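Long-range contacts in 4'-phospho-dehydrooxetanocin synthase (Bacillus megaterium, PDB 5UL3), which catalyses the oxidative ring contraction of dAMP to an oxetane aldehyde in oxetanocin A biosynthesis, using cobalamin, a [4Fe-4S] cluster and S-adenosylmethionine: residues E195-I200 and E229-L234; L307-G312 and M360-F365; L479-D484 and S584-T589; P532-V537 and T632-S637. One frame throughout, in Å; residues are numbered along the deposited sequence.

Contact 1: residues E195-I200 and E229-L234; sequences EILDLI and ERYPSL. With EDO (1,2-ethanediol), chain U.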
loop_
_atom_site.group_PDB
_atom_site.type_symbol
_atom_site.label_atom_id
_atom_site.label_comp_id
_atom_site.label_asym_id
_atom_site.label_seq_id
_atom_site.Cartn_x
_atom_site.Cartn_y
_atom_site.Cartn_z
ATOM N N GLU A 195 -4.700 19.022 14.074
ATOM C CA GLU A 195 -5.360 18.933 15.379
ATOM C C GLU A 195 -4.455 18.272 16.412
ATOM O O GLU A 195 -4.342 18.742 17.553
ATOM C CB GLU A 195 -6.670 18.157 15.263
ATOM C CG GLU A 195 -7.773 18.881 14.498
ATOM C CD GLU A 195 -9.105 18.155 14.575
ATOM O OE1 GLU A 195 -9.318 17.424 15.568
ATOM O OE2 GLU A 195 -9.935 18.319 13.650
ATOM N N ILE A 196 -3.815 17.164 16.034
ATOM C CA ILE A 196 -2.948 16.461 16.973
ATOM C C ILE A 196 -1.716 17.296 17.281
ATOM O O ILE A 196 -1.312 17.410 18.442
ATOM C CB ILE A 196 -2.577 15.069 16.432
ATOM C CG1 ILE A 196 -3.825 14.195 16.324
ATOM C CG2 ILE A 196 -1.546 14.398 17.339
ATOM C CD1 ILE A 196 -3.609 12.903 15.554
ATOM N N LEU A 197 -1.104 17.901 16.248
ATOM C CA LEU A 197 0.056 18.765 16.469
ATOM C C LEU A 197 -0.302 19.954 17.358
ATOM O O LEU A 197 0.469 20.327 18.248
ATOM C CB LEU A 197 0.614 19.246 15.123
ATOM C CG LEU A 197 1.388 18.149 14.371
ATOM C CD1 LEU A 197 1.694 18.552 12.913
ATOM C CD2 LEU A 197 2.676 17.807 15.132
ATOM N N ASP A 198 -1.459 20.576 17.114
ATOM C CA ASP A 198 -1.908 21.676 17.971
ATOM C C ASP A 198 -1.892 21.273 19.443
ATOM O O ASP A 198 -1.339 21.985 20.288
ATOM C CB ASP A 198 -3.315 22.125 17.562
ATOM C CG ASP A 198 -3.331 22.971 16.294
ATOM O OD1 ASP A 198 -2.263 23.334 15.739
ATOM O OD2 ASP A 198 -4.449 23.274 15.840
ATOM N N LEU A 199 -2.466 20.102 19.759
ATOM C CA LEU A 199 -2.541 19.628 21.140
ATOM C C LEU A 199 -1.170 19.250 21.693
ATOM O O LEU A 199 -0.893 19.463 22.879
ATOM C CB LEU A 199 -3.477 18.430 21.217
ATOM C CG LEU A 199 -4.949 18.801 21.179
ATOM C CD1 LEU A 199 -5.748 17.595 20.757
ATOM C CD2 LEU A 199 -5.354 19.265 22.570
ATOM N N ILE A 200 -0.308 18.662 20.858
ATOM C CA ILE A 200 1.044 18.339 21.305
ATOM C C ILE A 200 1.782 19.604 21.712
ATOM O O ILE A 200 2.405 19.662 22.777
ATOM C CB ILE A 200 1.812 17.586 20.202
ATOM C CG1 ILE A 200 1.257 16.172 20.049
ATOM C CG2 ILE A 200 3.312 17.567 20.530
ATOM C CD1 ILE A 200 1.819 15.440 18.817
ATOM N N GLU A 229 4.730 26.812 8.348
ATOM C CA GLU A 229 4.040 28.072 8.599
ATOM C C GLU A 229 3.339 28.052 9.953
ATOM O O GLU A 229 3.366 29.039 10.695
ATOM C CB GLU A 229 3.054 28.332 7.465
ATOM C CG GLU A 229 2.098 29.479 7.672
ATOM C CD GLU A 229 1.155 29.618 6.494
ATOM O OE1 GLU A 229 1.265 28.797 5.556
ATOM O OE2 GLU A 229 0.311 30.541 6.502
ATOM N N ARG A 230 2.739 26.922 10.307
ATOM C CA ARG A 230 2.023 26.799 11.567
ATOM C C ARG A 230 2.902 26.274 12.699
ATOM O O ARG A 230 2.693 26.646 13.860
ATOM C CB ARG A 230 0.800 25.897 11.363
ATOM C CG ARG A 230 -0.097 25.757 12.576
ATOM C CD ARG A 230 -1.382 25.041 12.203
ATOM N NE ARG A 230 -2.302 24.923 13.333
ATOM C CZ ARG A 230 -3.224 25.832 13.639
ATOM N NH1 ARG A 230 -3.341 26.927 12.900
ATOM N NH2 ARG A 230 -4.026 25.649 14.682
ATOM N N TYR A 231 3.890 25.430 12.394
ATOM C CA TYR A 231 4.777 24.846 13.402
ATOM C C TYR A 231 6.218 25.084 12.973
ATOM O O TYR A 231 6.836 24.223 12.331
ATOM C CB TYR A 231 4.511 23.355 13.583
ATOM C CG TYR A 231 3.053 23.000 13.596
ATOM C CD1 TYR A 231 2.279 23.190 14.735
ATOM C CD2 TYR A 231 2.441 22.473 12.469
ATOM C CE1 TYR A 231 0.951 22.868 14.751
ATOM C CE2 TYR A 231 1.097 22.147 12.473
ATOM C CZ TYR A 231 0.359 22.346 13.624
ATOM O OH TYR A 231 -0.973 22.028 13.639
ATOM N N PRO A 232 6.791 26.242 13.321
ATOM C CA PRO A 232 8.121 26.586 12.790
ATOM C C PRO A 232 9.235 25.665 13.255
ATOM O O PRO A 232 10.222 25.510 12.526
ATOM C CB PRO A 232 8.340 28.025 13.287
ATOM C CG PRO A 232 6.974 28.543 13.594
ATOM C CD PRO A 232 6.177 27.360 14.059
ATOM N N SER A 233 9.123 25.051 14.437
ATOM C CA SER A 233 10.183 24.194 14.964
ATOM C C SER A 233 10.051 22.729 14.538
ATOM O O SER A 233 10.899 21.910 14.912
ATOM C CB SER A 233 10.224 24.286 16.499
ATOM O OG SER A 233 9.102 23.655 17.080
ATOM N N LEU A 234 9.032 22.394 13.752
ATOM C CA LEU A 234 8.776 21.020 13.336
ATOM C C LEU A 234 9.883 20.523 12.408
ATOM O O LEU A 234 10.432 21.275 11.599
ATOM C CB LEU A 234 7.421 20.943 12.630
ATOM C CG LEU A 234 6.862 19.579 12.220
ATOM C CD1 LEU A 234 6.591 18.743 13.466
ATOM C CD2 LEU A 234 5.585 19.752 11.412
HETATM C C1 EDO U . 4.458 25.793 16.886
HETATM O O1 EDO U . 3.435 25.988 17.874
HETATM C C2 EDO U . 5.770 25.345 17.527
HETATM O O2 EDO U . 6.786 25.158 16.520
#

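Contact 2: residues L307-G312 and M360-F365; sequences LETSRG and MADEEF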
loop_
_atom_site.group_PDB
_atom_site.type_symbol
_atom_site.label_atom_id
_atom_site.label_comp_id
_atom_site.label_asym_id
_atom_site.label_seq_id
_atom_site.Cartn_x
_atom_site.Cartn_y
_atom_site.Cartn_z
ATOM N N LEU A 307 3.536 -6.918 4.367
ATOM C CA LEU A 307 4.993 -6.956 4.421
ATOM C C LEU A 307 5.482 -6.215 3.186
ATOM O O LEU A 307 4.827 -6.249 2.146
ATOM C CB LEU A 307 5.544 -8.380 4.403
ATOM C CG LEU A 307 7.064 -8.481 4.600
ATOM C CD1 LEU A 307 7.469 -7.827 5.926
ATOM C CD2 LEU A 307 7.507 -9.946 4.568
ATOM N N GLU A 308 6.621 -5.542 3.310
ATOM C CA GLU A 308 7.277 -4.916 2.163
ATOM C C GLU A 308 8.583 -5.664 1.936
ATOM O O GLU A 308 9.461 -5.650 2.808
ATOM C CB GLU A 308 7.517 -3.423 2.413
ATOM C CG GLU A 308 7.885 -2.632 1.114
ATOM C CD GLU A 308 8.156 -1.139 1.343
ATOM O OE1 GLU A 308 8.663 -0.778 2.428
ATOM O OE2 GLU A 308 7.883 -0.319 0.420
ATOM N N THR A 309 8.716 -6.351 0.791
ATOM C CA THR A 309 9.917 -7.169 0.586
ATOM C C THR A 309 10.956 -6.461 -0.279
ATOM O O THR A 309 12.014 -7.040 -0.558
ATOM C CB THR A 309 9.586 -8.546 -0.038
ATOM O OG1 THR A 309 9.080 -8.386 -1.378
ATOM C CG2 THR A 309 8.545 -9.316 0.825
ATOM N N SER A 310 10.668 -5.236 -0.700
ATOM C CA SER A 310 11.580 -4.397 -1.472
ATOM C C SER A 310 11.057 -2.974 -1.416
ATOM O O SER A 310 9.871 -2.744 -1.164
ATOM C CB SER A 310 11.694 -4.867 -2.929
ATOM O OG SER A 310 10.479 -4.671 -3.624
ATOM N N ARG A 311 11.949 -2.016 -1.666
ATOM C CA ARG A 311 11.589 -0.608 -1.690
ATOM C C ARG A 311 12.027 -0.009 -3.015
ATOM O O ARG A 311 13.076 -0.378 -3.546
ATOM C CB ARG A 311 12.244 0.153 -0.544
ATOM C CG ARG A 311 11.690 -0.291 0.821
ATOM C CD ARG A 311 12.230 0.569 1.941
ATOM N NE ARG A 311 11.510 0.310 3.204
ATOM C CZ ARG A 311 11.890 0.816 4.381
ATOM N NH1 ARG A 311 12.965 1.598 4.451
ATOM N NH2 ARG A 311 11.206 0.528 5.487
ATOM N N GLY A 312 11.212 0.913 -3.522
ATOM C CA GLY A 312 11.504 1.639 -4.744
ATOM C C GLY A 312 11.025 0.937 -6.001
ATOM O O GLY A 312 10.449 -0.158 -5.989
ATOM N N MET A 360 1.379 -7.842 -0.018
ATOM C CA MET A 360 2.712 -7.271 -0.198
ATOM C C MET A 360 2.596 -5.787 -0.508
ATOM O O MET A 360 1.841 -5.373 -1.405
ATOM C CB MET A 360 3.491 -7.964 -1.319
ATOM C CG MET A 360 3.717 -9.448 -1.175
ATOM S SD MET A 360 4.694 -9.894 0.287
ATOM C CE MET A 360 4.987 -11.620 -0.102
ATOM N N ALA A 361 3.362 -4.986 0.226
ATOM C CA ALA A 361 3.319 -3.541 0.063
ATOM C C ALA A 361 4.201 -3.045 -1.084
ATOM O O ALA A 361 4.078 -1.872 -1.456
ATOM C CB ALA A 361 3.766 -2.846 1.359
ATOM N N ASP A 362 5.046 -3.910 -1.651
ATOM C CA ASP A 362 6.032 -3.507 -2.668
ATOM C C ASP A 362 5.386 -2.733 -3.814
ATOM O O ASP A 362 4.374 -3.157 -4.382
ATOM C CB ASP A 362 6.727 -4.737 -3.263
ATOM C CG ASP A 362 7.330 -5.644 -2.232
ATOM O OD1 ASP A 362 6.711 -5.877 -1.165
ATOM O OD2 ASP A 362 8.399 -6.196 -2.522
ATOM N N GLU A 363 6.008 -1.611 -4.187
ATOM C CA GLU A 363 5.700 -1.008 -5.480
ATOM C C GLU A 363 6.041 -1.961 -6.615
ATOM O O GLU A 363 5.339 -2.006 -7.635
ATOM C CB GLU A 363 6.474 0.305 -5.646
ATOM C CG GLU A 363 5.940 1.448 -4.799
ATOM C CD GLU A 363 6.649 2.746 -5.116
ATOM O OE1 GLU A 363 7.895 2.758 -5.002
ATOM O OE2 GLU A 363 5.965 3.718 -5.530
ATOM N N GLU A 364 7.130 -2.709 -6.462
ATOM C CA GLU A 364 7.704 -3.552 -7.514
ATOM C C GLU A 364 8.209 -4.824 -6.838
ATOM O O GLU A 364 9.361 -4.894 -6.389
ATOM C CB GLU A 364 8.829 -2.826 -8.257
ATOM C CG GLU A 364 9.508 -3.678 -9.316
ATOM C CD GLU A 364 10.616 -2.943 -10.063
ATOM O OE1 GLU A 364 11.139 -1.925 -9.551
ATOM O OE2 GLU A 364 10.952 -3.394 -11.178
ATOM N N PHE A 365 7.352 -5.848 -6.804
ATOM C CA PHE A 365 7.714 -7.090 -6.130
ATOM C C PHE A 365 8.839 -7.818 -6.865
ATOM O O PHE A 365 9.748 -8.364 -6.230
ATOM C CB PHE A 365 6.475 -7.983 -6.009
ATOM C CG PHE A 365 6.726 -9.285 -5.304
ATOM C CD1 PHE A 365 7.045 -9.309 -3.949
ATOM C CD2 PHE A 365 6.608 -10.493 -5.980
ATOM C CE1 PHE A 365 7.258 -10.519 -3.295
ATOM C CE2 PHE A 365 6.810 -11.716 -5.324
ATOM C CZ PHE A 365 7.149 -11.725 -3.983
HETATM O O HOH W 1 8.032 -0.727 -2.220
HETATM O O HOH W 2 10.714 -8.445 -3.663
HETATM O O HOH W 3 9.244 -2.139 -4.380
HETATM O O HOH W 4 8.771 1.800 -2.735
#

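Contact 3: residues L479-D484 and S584-T589; sequences LMKGLD and SFVDKT. With EDO (1,2-ethanediol), chain Q.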
loop_
_atom_site.group_PDB
_atom_site.type_symbol
_atom_site.label_atom_id
_atom_site.label_comp_id
_atom_site.label_asym_id
_atom_site.label_seq_id
_atom_site.Cartn_x
_atom_site.Cartn_y
_atom_site.Cartn_z
ATOM N N LEU A 479 -4.315 15.869 -21.121
ATOM C CA LEU A 479 -3.635 16.276 -22.344
ATOM C C LEU A 479 -4.149 15.550 -23.579
ATOM O O LEU A 479 -3.625 15.784 -24.674
ATOM C CB LEU A 479 -2.121 16.064 -22.204
ATOM C CG LEU A 479 -1.507 16.874 -21.058
ATOM C CD1 LEU A 479 0.002 16.678 -20.950
ATOM C CD2 LEU A 479 -1.852 18.352 -21.229
ATOM N N MET A 480 -5.165 14.699 -23.441
ATOM C CA MET A 480 -5.701 13.963 -24.578
ATOM C C MET A 480 -6.449 14.907 -25.515
ATOM O O MET A 480 -7.302 15.685 -25.079
ATOM C CB MET A 480 -6.657 12.862 -24.112
ATOM C CG MET A 480 -7.157 11.946 -25.246
ATOM S SD MET A 480 -8.488 10.857 -24.680
ATOM C CE MET A 480 -7.611 9.865 -23.443
ATOM N N LYS A 481 -6.149 14.806 -26.802
ATOM C CA LYS A 481 -6.782 15.619 -27.834
ATOM C C LYS A 481 -7.609 14.713 -28.730
ATOM O O LYS A 481 -7.080 13.753 -29.305
ATOM C CB LYS A 481 -5.732 16.380 -28.645
ATOM C CG LYS A 481 -5.074 17.504 -27.865
ATOM C CD LYS A 481 -4.171 18.364 -28.739
ATOM C CE LYS A 481 -3.668 19.565 -27.953
ATOM N NZ LYS A 481 -2.741 20.403 -28.761
ATOM N N GLY A 482 -8.891 15.027 -28.854
ATOM C CA GLY A 482 -9.795 14.250 -29.678
ATOM C C GLY A 482 -10.233 12.976 -28.987
ATOM O O GLY A 482 -9.843 12.676 -27.860
ATOM N N LEU A 483 -11.041 12.195 -29.702
ATOM C CA LEU A 483 -11.660 10.992 -29.162
ATOM C C LEU A 483 -10.928 9.703 -29.528
ATOM O O LEU A 483 -11.315 8.634 -29.037
ATOM C CB LEU A 483 -13.120 10.902 -29.636
ATOM C CG LEU A 483 -14.055 12.030 -29.190
ATOM C CD1 LEU A 483 -15.408 11.953 -29.905
ATOM C CD2 LEU A 483 -14.259 12.011 -27.677
ATOM N N ASP A 484 -9.879 9.772 -30.359
ATOM C CA ASP A 484 -9.229 8.558 -30.861
ATOM C C ASP A 484 -8.737 7.663 -29.724
ATOM O O ASP A 484 -8.902 6.440 -29.771
ATOM C CB ASP A 484 -8.050 8.911 -31.772
ATOM C CG ASP A 484 -8.482 9.347 -33.157
ATOM O OD1 ASP A 484 -9.696 9.309 -33.446
ATOM O OD2 ASP A 484 -7.594 9.724 -33.954
ATOM N N SER A 584 -7.823 21.106 -15.410
ATOM C CA SER A 584 -8.823 21.006 -16.463
ATOM C C SER A 584 -8.228 20.332 -17.697
ATOM O O SER A 584 -7.012 20.186 -17.834
ATOM C CB SER A 584 -9.371 22.387 -16.826
ATOM O OG SER A 584 -9.992 23.012 -15.715
ATOM N N PHE A 585 -9.110 19.916 -18.605
ATOM C CA PHE A 585 -8.704 19.211 -19.815
ATOM C C PHE A 585 -8.455 20.198 -20.946
ATOM O O PHE A 585 -9.218 21.148 -21.126
ATOM C CB PHE A 585 -9.784 18.216 -20.248
ATOM C CG PHE A 585 -9.872 16.987 -19.375
ATOM C CD1 PHE A 585 -10.302 17.077 -18.059
ATOM C CD2 PHE A 585 -9.548 15.749 -19.887
ATOM C CE1 PHE A 585 -10.384 15.943 -17.254
ATOM C CE2 PHE A 585 -9.616 14.605 -19.095
ATOM C CZ PHE A 585 -10.042 14.707 -17.772
ATOM N N VAL A 586 -7.399 19.942 -21.723
ATOM C CA VAL A 586 -7.088 20.797 -22.864
ATOM C C VAL A 586 -8.137 20.636 -23.962
ATOM O O VAL A 586 -8.375 21.570 -24.741
ATOM C CB VAL A 586 -5.667 20.507 -23.382
ATOM C CG1 VAL A 586 -5.617 19.192 -24.161
ATOM C CG2 VAL A 586 -5.175 21.664 -24.246
ATOM N N ASP A 587 -8.788 19.473 -24.032
ATOM C CA ASP A 587 -9.886 19.221 -24.961
ATOM C C ASP A 587 -11.196 19.287 -24.173
ATOM O O ASP A 587 -11.484 18.400 -23.363
ATOM C CB ASP A 587 -9.683 17.864 -25.640
ATOM C CG ASP A 587 -10.744 17.539 -26.675
ATOM O OD1 ASP A 587 -11.953 17.653 -26.380
ATOM O OD2 ASP A 587 -10.358 17.124 -27.785
ATOM N N LYS A 588 -11.996 20.337 -24.417
ATOM C CA LYS A 588 -13.205 20.562 -23.617
ATOM C C LYS A 588 -14.197 19.412 -23.721
ATOM O O LYS A 588 -14.908 19.125 -22.752
ATOM C CB LYS A 588 -13.903 21.856 -24.037
ATOM C CG LYS A 588 -13.272 23.143 -23.526
ATOM C CD LYS A 588 -14.266 24.303 -23.653
ATOM C CE LYS A 588 -13.599 25.658 -23.460
ATOM N NZ LYS A 588 -12.709 26.011 -24.603
ATOM N N THR A 589 -14.289 18.768 -24.886
ATOM C CA THR A 589 -15.170 17.611 -25.018
ATOM C C THR A 589 -14.731 16.492 -24.079
ATOM O O THR A 589 -15.540 15.948 -23.310
ATOM C CB THR A 589 -15.182 17.115 -26.464
ATOM O OG1 THR A 589 -15.568 18.185 -27.341
ATOM C CG2 THR A 589 -16.171 15.987 -26.619
HETATM C C1 EDO Q . -17.735 22.482 -26.378
HETATM O O1 EDO Q . -17.231 23.104 -25.189
HETATM C C2 EDO Q . -17.461 20.986 -26.311
HETATM O O2 EDO Q . -17.427 20.430 -27.628
HETATM O O HOH W 5 -8.107 16.824 -22.817
#

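Contact 4: residues P532-V537 and T632-S637; sequences PVYTIV and THREIS. With EDO (1,2-ethanediol), chain T.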
loop_
_atom_site.group_PDB
_atom_site.type_symbol
_atom_site.label_atom_id
_atom_site.label_comp_id
_atom_site.label_asym_id
_atom_site.label_seq_id
_atom_site.Cartn_x
_atom_site.Cartn_y
_atom_site.Cartn_z
ATOM N N PRO A 532 -14.572 -9.900 -21.268
ATOM C CA PRO A 532 -13.753 -8.784 -21.744
ATOM C C PRO A 532 -12.860 -8.231 -20.645
ATOM O O PRO A 532 -13.096 -8.410 -19.446
ATOM C CB PRO A 532 -14.778 -7.743 -22.202
ATOM C CG PRO A 532 -16.064 -8.126 -21.544
ATOM C CD PRO A 532 -16.018 -9.595 -21.290
ATOM N N VAL A 533 -11.809 -7.532 -21.093
ATOM C CA VAL A 533 -10.801 -7.009 -20.177
ATOM C C VAL A 533 -11.420 -6.085 -19.135
ATOM O O VAL A 533 -11.001 -6.084 -17.972
ATOM C CB VAL A 533 -9.679 -6.296 -20.965
ATOM C CG1 VAL A 533 -8.743 -5.550 -20.009
ATOM C CG2 VAL A 533 -8.899 -7.303 -21.803
ATOM N N TYR A 534 -12.429 -5.288 -19.515
ATOM C CA TYR A 534 -12.963 -4.334 -18.543
ATOM C C TYR A 534 -13.499 -5.018 -17.291
ATOM O O TYR A 534 -13.620 -4.357 -16.255
ATOM C CB TYR A 534 -14.047 -3.434 -19.157
ATOM C CG TYR A 534 -15.319 -4.107 -19.639
ATOM C CD1 TYR A 534 -16.271 -4.593 -18.742
ATOM C CD2 TYR A 534 -15.606 -4.180 -21.001
ATOM C CE1 TYR A 534 -17.459 -5.193 -19.198
ATOM C CE2 TYR A 534 -16.802 -4.771 -21.465
ATOM C CZ TYR A 534 -17.707 -5.281 -20.559
ATOM O OH TYR A 534 -18.872 -5.871 -21.026
ATOM N N THR A 535 -13.768 -6.328 -17.338
ATOM C CA THR A 535 -14.252 -7.011 -16.141
ATOM C C THR A 535 -13.221 -7.043 -15.011
ATOM O O THR A 535 -13.606 -7.259 -13.862
ATOM C CB THR A 535 -14.710 -8.451 -16.470
ATOM O OG1 THR A 535 -13.614 -9.235 -16.983
ATOM C CG2 THR A 535 -15.857 -8.451 -17.488
ATOM N N ILE A 536 -11.932 -6.818 -15.281
ATOM C CA ILE A 536 -10.933 -6.828 -14.213
ATOM C C ILE A 536 -10.362 -5.434 -13.927
ATOM O O ILE A 536 -9.360 -5.313 -13.200
ATOM C CB ILE A 536 -9.811 -7.842 -14.501
ATOM C CG1 ILE A 536 -9.063 -7.469 -15.786
ATOM C CG2 ILE A 536 -10.379 -9.255 -14.609
ATOM C CD1 ILE A 536 -7.711 -8.151 -15.909
ATOM N N VAL A 537 -10.990 -4.377 -14.449
ATOM C CA VAL A 537 -10.551 -3.015 -14.172
ATOM C C VAL A 537 -10.889 -2.669 -12.734
ATOM O O VAL A 537 -12.015 -2.886 -12.281
ATOM C CB VAL A 537 -11.203 -2.027 -15.154
ATOM C CG1 VAL A 537 -11.046 -0.593 -14.652
ATOM C CG2 VAL A 537 -10.568 -2.174 -16.533
ATOM N N THR A 632 -23.571 -6.497 -14.020
ATOM C CA THR A 632 -24.392 -5.760 -14.962
ATOM C C THR A 632 -24.106 -4.268 -14.883
ATOM O O THR A 632 -24.004 -3.593 -15.918
ATOM C CB THR A 632 -25.865 -6.070 -14.685
ATOM O OG1 THR A 632 -26.063 -7.469 -14.890
ATOM C CG2 THR A 632 -26.764 -5.297 -15.628
ATOM N N HIS A 633 -23.973 -3.746 -13.664
ATOM C CA HIS A 633 -23.624 -2.339 -13.474
ATOM C C HIS A 633 -22.315 -1.984 -14.172
ATOM O O HIS A 633 -22.221 -0.949 -14.844
ATOM C CB HIS A 633 -23.517 -2.036 -11.984
ATOM C CG HIS A 633 -22.879 -0.720 -11.674
ATOM N ND1 HIS A 633 -21.665 -0.615 -11.027
ATOM C CD2 HIS A 633 -23.290 0.548 -11.909
ATOM C CE1 HIS A 633 -21.358 0.663 -10.882
ATOM N NE2 HIS A 633 -22.330 1.388 -11.407
ATOM N N ARG A 634 -21.296 -2.830 -14.016
ATOM C CA ARG A 634 -20.012 -2.576 -14.669
ATOM C C ARG A 634 -20.169 -2.560 -16.179
ATOM O O ARG A 634 -19.600 -1.708 -16.870
ATOM C CB ARG A 634 -18.998 -3.642 -14.247
ATOM C CG ARG A 634 -17.642 -3.506 -14.937
ATOM C CD ARG A 634 -16.777 -4.739 -14.649
ATOM N NE ARG A 634 -16.412 -4.872 -13.237
ATOM C CZ ARG A 634 -15.323 -4.340 -12.688
ATOM N NH1 ARG A 634 -14.464 -3.611 -13.421
ATOM N NH2 ARG A 634 -15.084 -4.546 -11.402
ATOM N N GLU A 635 -20.929 -3.511 -16.705
ATOM C CA GLU A 635 -21.210 -3.569 -18.131
ATOM C C GLU A 635 -21.916 -2.298 -18.600
ATOM O O GLU A 635 -21.514 -1.673 -19.591
ATOM C CB GLU A 635 -22.051 -4.823 -18.377
ATOM C CG GLU A 635 -22.337 -5.232 -19.782
ATOM C CD GLU A 635 -23.063 -6.569 -19.803
ATOM O OE1 GLU A 635 -22.414 -7.594 -19.507
ATOM O OE2 GLU A 635 -24.286 -6.591 -20.058
ATOM N N ILE A 636 -22.950 -1.872 -17.870
ATOM C CA ILE A 636 -23.676 -0.658 -18.241
ATOM C C ILE A 636 -22.755 0.555 -18.174
ATOM O O ILE A 636 -22.827 1.454 -19.021
ATOM C CB ILE A 636 -24.915 -0.467 -17.342
ATOM C CG1 ILE A 636 -25.911 -1.617 -17.520
ATOM C CG2 ILE A 636 -25.591 0.870 -17.636
ATOM C CD1 ILE A 636 -27.027 -1.598 -16.444
ATOM N N SER A 637 -21.873 0.596 -17.171
ATOM C CA SER A 637 -20.939 1.713 -17.040
ATOM C C SER A 637 -19.922 1.732 -18.176
ATOM O O SER A 637 -19.546 2.810 -18.653
ATOM C CB SER A 637 -20.219 1.644 -15.690
ATOM O OG SER A 637 -21.144 1.803 -14.622
HETATM C C1 EDO T . -18.290 -7.343 -10.750
HETATM O O1 EDO T . -17.742 -7.076 -12.051
HETATM C C2 EDO T . -17.257 -7.005 -9.695
HETATM O O2 EDO T . -17.060 -5.595 -9.698
HETATM O O HOH W 6 -19.657 -7.955 -18.767
HETATM O O HOH W 7 -13.313 -3.369 -9.370
#

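Contact 1: residues E195-I200 and E229-L234
Leu-197, on helix 190-205 of the cobalamin-binding Rossmann domain, lies 8.3 Å (CA to CA) from Tyr-231, which opens a type I turn running to Leu-234 after helix 224-230. Leu-197 puts its CB over one face of the Tyr-231 ring, 3.9 Å from the centroid, a CH-pi contact, while its CD1 lies against CE2; a branched aliphatic chain suits a flat ring in a buried place. Arg-230 CG covers the opposite face, toward the rim. Leu-234 meets the Leu-197 methyls more loosely and continues onto Ile-213 and Val-215 of strand 212-216. Toward the exposed side, Arg-230 grips Asp-198 side-on, NE to OD1 at 2.9 Å and NH2 to OD2 at 2.7 Å. Its chain, with CG anti to the backbone N (chi1 -176°) and extended to NE, spans the gap between helix and turn. Charge pairing is thus joined to aromatic packing through one oxygen: besides the NE bond, OD1 of Asp-198 accepts the Tyr-231 OH at 2.8 Å from above the carboxylate plane.

Contact 2: residues L307-G312 and M360-F365
Asp-362 meets Thr-309 and Ser-310 through its carboxylate, at the C-terminal ends of two neighbouring parallel strands in the partial TIM barrel of the radical SAM domain. OD1 accepts the backbone N-H of Thr-309 in a nearly straight bond (2.8 Å, 169°), and OD2 accepts Thr-309 OG1 at 2.6 Å; both donors come on the syn side, so one residue holds both oxygens. Ser-310 OG stands 2.8 Å from Asp-362 OD2 and 3.0 Å from Glu-364 O. Short hydroxyl side chains suit this buried place, where a carboxylate must be satisfied at close quarters. Waters bridge further side-chain and backbone atoms: one molecule links Thr-309 OG1 to Phe-365 O, and another links Gly-312 N to Glu-363 OE1. Behind this shell, Ala-361 N bonds to Leu-307 O at 2.7 Å, and the small Ala-361 CB packs on Glu-308 CB beside the cobalamin. Glu-308 OE2 and Glu-363 OE2 accept hydrogen bonds from cobalamin N62 and N29, respectively, while Glu-308 OE1 takes Arg-311 NE and Glu-363 OE1 pairs with Arg-323. Leu-307 and Met-360 form a parallel bridge, their side chains on the same face of the sheet; Leu-307 packs against helix 335-351, and Met-360 against Phe-394 and Phe-396 of strand 393-398.

Contact 3: residues L479-D484 and S584-T589
Asp-587, the N-cap residue of helix 588-617, ties the start of that helix to Gly-482 in the loop between strand 470-473 and helix 484-493 of the radical SAM domain. Its CG lies anti to the backbone N (chi1 -177°), and OD2 accepts the Gly-482 N-H at 2.8 Å with an angle of 161°, the donor arriving on the anti side and well out of the carboxylate plane. OD1 meanwhile caps the backbone N of Asn-590, so the two oxygens serve different elements. Gly-482 has a positive phi (78°), a backbone shape that glycine adopts readily. Next to this bond, Asp-587 CB rests 3.3 Å from Met-480 O, and a water links that same oxygen (2.7 Å) to Asp-587 N (3.0 Å). Val-586 supplies the apolar part: its CG1 touches Leu-479 CA at 4.0 Å and Lys-481 CG at 4.1 Å, a compact branched side chain lying against backbone and the aliphatic stem of the lysine. The extended Lys-481 chain ends in a salt bridge to Glu-563 of helix 551-563. A carboxylate that accepts from a loop N-H and a helix-start N-H would have its negative charge favoured by both, and possibly by the helix dipole.

Contact 4: residues P532-V537 and T632-S637
Arg-634, on helix 620-648 of the C-terminal helix bundle, reaches across to the 3-10 turn at 533-535 and packs its guanidinium against three carbonyl oxygens. On the tight side, NH1 gives Val-537 O a nearly straight bond of 2.8 Å that lies in the carbonyl plane, on a lone pair, and gives Tyr-534 O a weak one of 3.0 Å. Thr-535 O sits 3.6 Å above the centre of the guanidinium. A long chain with several N-H groups suits three converging carbonyls; a bend at chi3 (-65°) turns NE out of line. The Tyr-534 ring has Arg-634 CD at its edge, Pro-532 CG over one face, and a stack with His-638. The looser side is furnished by small molecules: a 1,2-ethanediol, probably from the crystallisation liquor, accepts from NE and NH2, and a water bridges NH2 to Val-537 O. Glu-635 CG lies 3.7 Å from Tyr-534 OH, while a second water lies between that hydroxyl and Glu-635 OE1, to which it donates at 2.9 Å.

Overall arrangement
The contacts run from the cobalamin domain to the C-terminal helices. Contact 1 closes first, within the Rossmann domain; contact 2, its centre about 32 Å away, lies at the C-terminal ends of strands 305-311 and 357-360 of the radical SAM sheet, beside both cofactors. Contacts 3 and 4 alternate along the chain, with centres about 24 Å apart: contact 3 joins the loop between strand 470-473 and helix 484-493 to helix 588-617, and contact 4 the loop after helix 521-527 to helix 620-648. The centre of contact 2 is about 9 Å from that of the chain, whereas contacts 1 and 4 lie on opposite sides. The cofactor site is thus central; contacts 3 and 4 join barrel to later helices.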